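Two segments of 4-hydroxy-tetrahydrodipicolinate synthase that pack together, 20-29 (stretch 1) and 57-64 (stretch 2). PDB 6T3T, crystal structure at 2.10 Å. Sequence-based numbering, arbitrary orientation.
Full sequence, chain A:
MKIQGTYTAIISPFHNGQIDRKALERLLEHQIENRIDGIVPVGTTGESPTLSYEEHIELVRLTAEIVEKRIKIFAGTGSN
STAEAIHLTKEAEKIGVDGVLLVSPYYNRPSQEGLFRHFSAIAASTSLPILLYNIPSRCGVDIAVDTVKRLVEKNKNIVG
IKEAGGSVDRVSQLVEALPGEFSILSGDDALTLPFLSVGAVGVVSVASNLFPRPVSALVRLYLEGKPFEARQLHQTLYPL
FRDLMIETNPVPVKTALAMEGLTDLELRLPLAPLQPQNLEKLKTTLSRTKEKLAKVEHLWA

Stretch 1 (20-29) DRKALERLLE
Stretch 2, residues 57-64: IELVRLTA

Two helices of one chain, 21-29 and 57-64, run in broadly the same direction, their axes 10.7 Å apart at closest approach and crossed at -47°. Every helical residue keeps phi near -65° and psi near -42°, and i to i+4 backbone hydrogen bonds hold each rod. The register is set by two CA pairs: Arg21 CA to Leu62 CA at 7.9 Å and Leu28 CA to Thr63 CA at 7.6 Å. Together the stretches bury 314 Å², and no hydrogen bond crosses between them; the joint is made of apolar packing and one long ion pair.

Stretch 1 opens with a cap. Asp20 (phi -90°, psi 100°, chi1 t) points away from the partner, and Asp20 OD1 accepts from Ala23 N at 3.1 Å, satisfying an amide that the first turn leaves without a backbone acceptor.

Arg21 starts sideways, but its extended side chain (m, t, t, chi4 -164°) carries the end across. Arg21 CD lies 4.1 Å from Leu62 CD2, and Arg21 NH2 comes to 3.7 Å from Glu58 OE2, a long salt bridge. That oxygen sits well out of the guanidinium plane, over the same face as Leu62 CD2, so the attraction is between charges and no N-H points at it. Glu58 (t, p, chi3 23°) is also committed within its own helix: Arg61 NH2 donates to Glu58 OE1 at 2.7 Å in a salt bridge.

Lys22 and Ala23 are out of reach. One turn beyond Arg21, Leu24 (t, p) points toward stretch 2 and supplies the apolar center of the joint. Leu24 CD2 rests 3.8 Å from Leu62 CB and 4.1 Å from Leu59 CD2, so a single methyl packs against two leucines three residues apart, on neighboring turns. Leu62 takes m, t; Leu59 has chi1 between wells at -92° with chi2 t, and its end comes nearer than its sideways start suggests.

Glu25 barely participates, while Arg26 and Leu27 are out of reach. Leu28 (m, t) then repeats the inward direction of Leu24 one turn later. Leu28 CD1 lies 3.9 Å from Thr63 CA and 4.1 Å from Thr63 CG2. Thr63 (chi1 m) places CG2 against Leu28, while Thr63 OG1 donates to Leu59 O at 2.8 Å, back along its own helix. Glu29 (m, m, chi3 -17°) is out of reach again.

The rule is compact: Leu24 and Leu28 point toward the partner, Arg21 reaches it from a sideways start, leucines and Thr63 form the buried part, and the one ion pair across the contact lies at its Arg21 end.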

# COMPACT_ATOMS: atom_id res chain seq x y z
N ASP A 20 -38.07 -8.31 -4.41
CA ASP A 20 -39.22 -7.48 -4.05
C ASP A 20 -39.63 -6.66 -5.28
O ASP A 20 -39.02 -5.63 -5.59
CB ASP A 20 -38.87 -6.59 -2.86
CG ASP A 20 -40.07 -5.80 -2.35
OD1 ASP A 20 -41.09 -5.69 -3.08
OD2 ASP A 20 -39.99 -5.29 -1.21
N ARG A 21 -40.67 -7.13 -5.99
CA ARG A 21 -41.01 -6.52 -7.28
C ARG A 21 -41.64 -5.14 -7.11
O ARG A 21 -41.36 -4.23 -7.89
CB ARG A 21 -41.97 -7.41 -8.06
CG ARG A 21 -41.40 -8.75 -8.43
CD ARG A 21 -42.27 -9.49 -9.45
NE ARG A 21 -41.69 -10.80 -9.71
CZ ARG A 21 -41.99 -11.58 -10.74
NH1 ARG A 21 -42.89 -11.18 -11.64
NH2 ARG A 21 -41.39 -12.76 -10.87
N LYS A 22 -42.48 -4.98 -6.09
CA LYS A 22 -43.08 -3.69 -5.83
C LYS A 22 -42.02 -2.65 -5.46
O LYS A 22 -42.05 -1.52 -5.94
CB LYS A 22 -44.14 -3.82 -4.74
CG LYS A 22 -44.90 -2.52 -4.48
CD LYS A 22 -45.71 -2.08 -5.70
CE LYS A 22 -45.65 -0.56 -5.93
NZ LYS A 22 -44.41 -0.18 -6.69
N ALA A 23 -41.07 -3.03 -4.60
CA ALA A 23 -40.01 -2.10 -4.22
C ALA A 23 -39.16 -1.73 -5.42
O ALA A 23 -38.75 -0.58 -5.58
CB ALA A 23 -39.15 -2.70 -3.12
N LEU A 24 -38.88 -2.71 -6.28
CA LEU A 24 -38.11 -2.44 -7.48
C LEU A 24 -38.83 -1.46 -8.39
O LEU A 24 -38.22 -0.52 -8.92
CB LEU A 24 -37.82 -3.76 -8.21
CG LEU A 24 -36.98 -3.69 -9.48
CD1 LEU A 24 -35.62 -3.07 -9.22
CD2 LEU A 24 -36.84 -5.07 -10.08
N GLU A 25 -40.13 -1.69 -8.62
CA GLU A 25 -40.91 -0.77 -9.43
C GLU A 25 -40.88 0.63 -8.84
O GLU A 25 -40.72 1.62 -9.56
CB GLU A 25 -42.35 -1.27 -9.56
CG GLU A 25 -42.47 -2.59 -10.30
CD GLU A 25 -43.83 -3.28 -10.10
OE1 GLU A 25 -44.73 -2.71 -9.45
OE2 GLU A 25 -43.98 -4.42 -10.60
N ARG A 26 -41.09 0.75 -7.53
CA ARG A 26 -41.12 2.09 -6.96
C ARG A 26 -39.77 2.77 -7.12
O ARG A 26 -39.70 3.97 -7.43
CB ARG A 26 -41.54 2.10 -5.49
CG ARG A 26 -41.94 3.56 -5.08
CD ARG A 26 -42.66 3.72 -3.73
NE ARG A 26 -43.97 3.06 -3.64
CZ ARG A 26 -45.06 3.41 -4.34
NH1 ARG A 26 -45.02 4.41 -5.22
NH2 ARG A 26 -46.20 2.74 -4.17
N LEU A 27 -38.68 2.04 -6.88
CA LEU A 27 -37.35 2.62 -6.99
C LEU A 27 -37.05 3.05 -8.42
O LEU A 27 -36.50 4.13 -8.67
CB LEU A 27 -36.30 1.64 -6.45
CG LEU A 27 -34.80 1.91 -6.50
CD1 LEU A 27 -34.26 2.72 -5.29
CD2 LEU A 27 -34.08 0.57 -6.59
N LEU A 28 -37.43 2.20 -9.39
CA LEU A 28 -37.17 2.52 -10.79
C LEU A 28 -37.96 3.76 -11.23
O LEU A 28 -37.42 4.62 -11.91
CB LEU A 28 -37.49 1.30 -11.66
CG LEU A 28 -36.43 0.22 -11.54
CD1 LEU A 28 -36.83 -1.07 -12.27
CD2 LEU A 28 -35.13 0.77 -12.09
N GLU A 29 -39.22 3.86 -10.82
CA GLU A 29 -40.01 5.05 -11.15
C GLU A 29 -39.41 6.31 -10.54
O GLU A 29 -39.39 7.36 -11.18
CB GLU A 29 -41.45 4.88 -10.71
CG GLU A 29 -42.20 3.75 -11.45
CD GLU A 29 -42.36 4.00 -12.97
OE1 GLU A 29 -42.21 5.16 -13.44
OE2 GLU A 29 -42.67 3.03 -13.69
N ILE A 57 -30.97 -13.20 -13.96
CA ILE A 57 -31.68 -12.98 -15.20
C ILE A 57 -32.98 -12.24 -14.93
O ILE A 57 -33.34 -11.31 -15.66
CB ILE A 57 -31.93 -14.32 -15.92
CG1 ILE A 57 -30.61 -15.02 -16.22
CG2 ILE A 57 -32.71 -14.11 -17.20
CD1 ILE A 57 -29.58 -14.11 -16.82
N GLU A 58 -33.69 -12.61 -13.86
CA GLU A 58 -34.99 -12.02 -13.57
C GLU A 58 -34.90 -10.54 -13.19
O GLU A 58 -35.78 -9.75 -13.56
CB GLU A 58 -35.70 -12.79 -12.46
CG GLU A 58 -37.15 -12.38 -12.27
CD GLU A 58 -38.02 -12.65 -13.50
OE1 GLU A 58 -37.65 -13.53 -14.33
OE2 GLU A 58 -39.07 -12.00 -13.64
N LEU A 59 -33.88 -10.15 -12.43
CA LEU A 59 -33.75 -8.73 -12.08
C LEU A 59 -33.51 -7.90 -13.32
O LEU A 59 -34.10 -6.82 -13.48
CB LEU A 59 -32.61 -8.54 -11.07
CG LEU A 59 -32.96 -8.57 -9.58
CD1 LEU A 59 -31.76 -9.00 -8.77
CD2 LEU A 59 -33.50 -7.21 -9.08
N VAL A 60 -32.71 -8.42 -14.26
CA VAL A 60 -32.46 -7.67 -15.48
C VAL A 60 -33.73 -7.59 -16.32
O VAL A 60 -34.07 -6.53 -16.87
CB VAL A 60 -31.31 -8.29 -16.27
CG1 VAL A 60 -31.14 -7.57 -17.64
CG2 VAL A 60 -30.07 -8.21 -15.44
N ARG A 61 -34.48 -8.69 -16.38
CA ARG A 61 -35.72 -8.69 -17.15
C ARG A 61 -36.75 -7.75 -16.54
O ARG A 61 -37.42 -7.01 -17.26
CB ARG A 61 -36.29 -10.11 -17.25
CG ARG A 61 -37.35 -10.26 -18.33
CD ARG A 61 -37.46 -11.71 -18.73
NE ARG A 61 -37.17 -12.55 -17.58
CZ ARG A 61 -36.49 -13.69 -17.63
NH1 ARG A 61 -35.99 -14.13 -18.79
NH2 ARG A 61 -36.28 -14.37 -16.51
N LEU A 62 -36.91 -7.80 -15.21
CA LEU A 62 -37.87 -6.93 -14.55
C LEU A 62 -37.53 -5.47 -14.77
O LEU A 62 -38.42 -4.65 -15.02
CB LEU A 62 -37.89 -7.20 -13.05
CG LEU A 62 -38.66 -8.43 -12.63
CD1 LEU A 62 -38.20 -8.81 -11.22
CD2 LEU A 62 -40.15 -8.14 -12.70
N THR A 63 -36.24 -5.13 -14.66
CA THR A 63 -35.80 -3.77 -14.91
C THR A 63 -36.16 -3.34 -16.33
O THR A 63 -36.70 -2.25 -16.53
CB THR A 63 -34.29 -3.65 -14.65
OG1 THR A 63 -33.99 -4.04 -13.30
CG2 THR A 63 -33.82 -2.21 -14.88
N ALA A 64 -35.89 -4.20 -17.32
CA ALA A 64 -36.24 -3.85 -18.70
C ALA A 64 -37.73 -3.70 -18.85
O ALA A 64 -38.20 -2.75 -19.47
CB ALA A 64 -35.71 -4.89 -19.69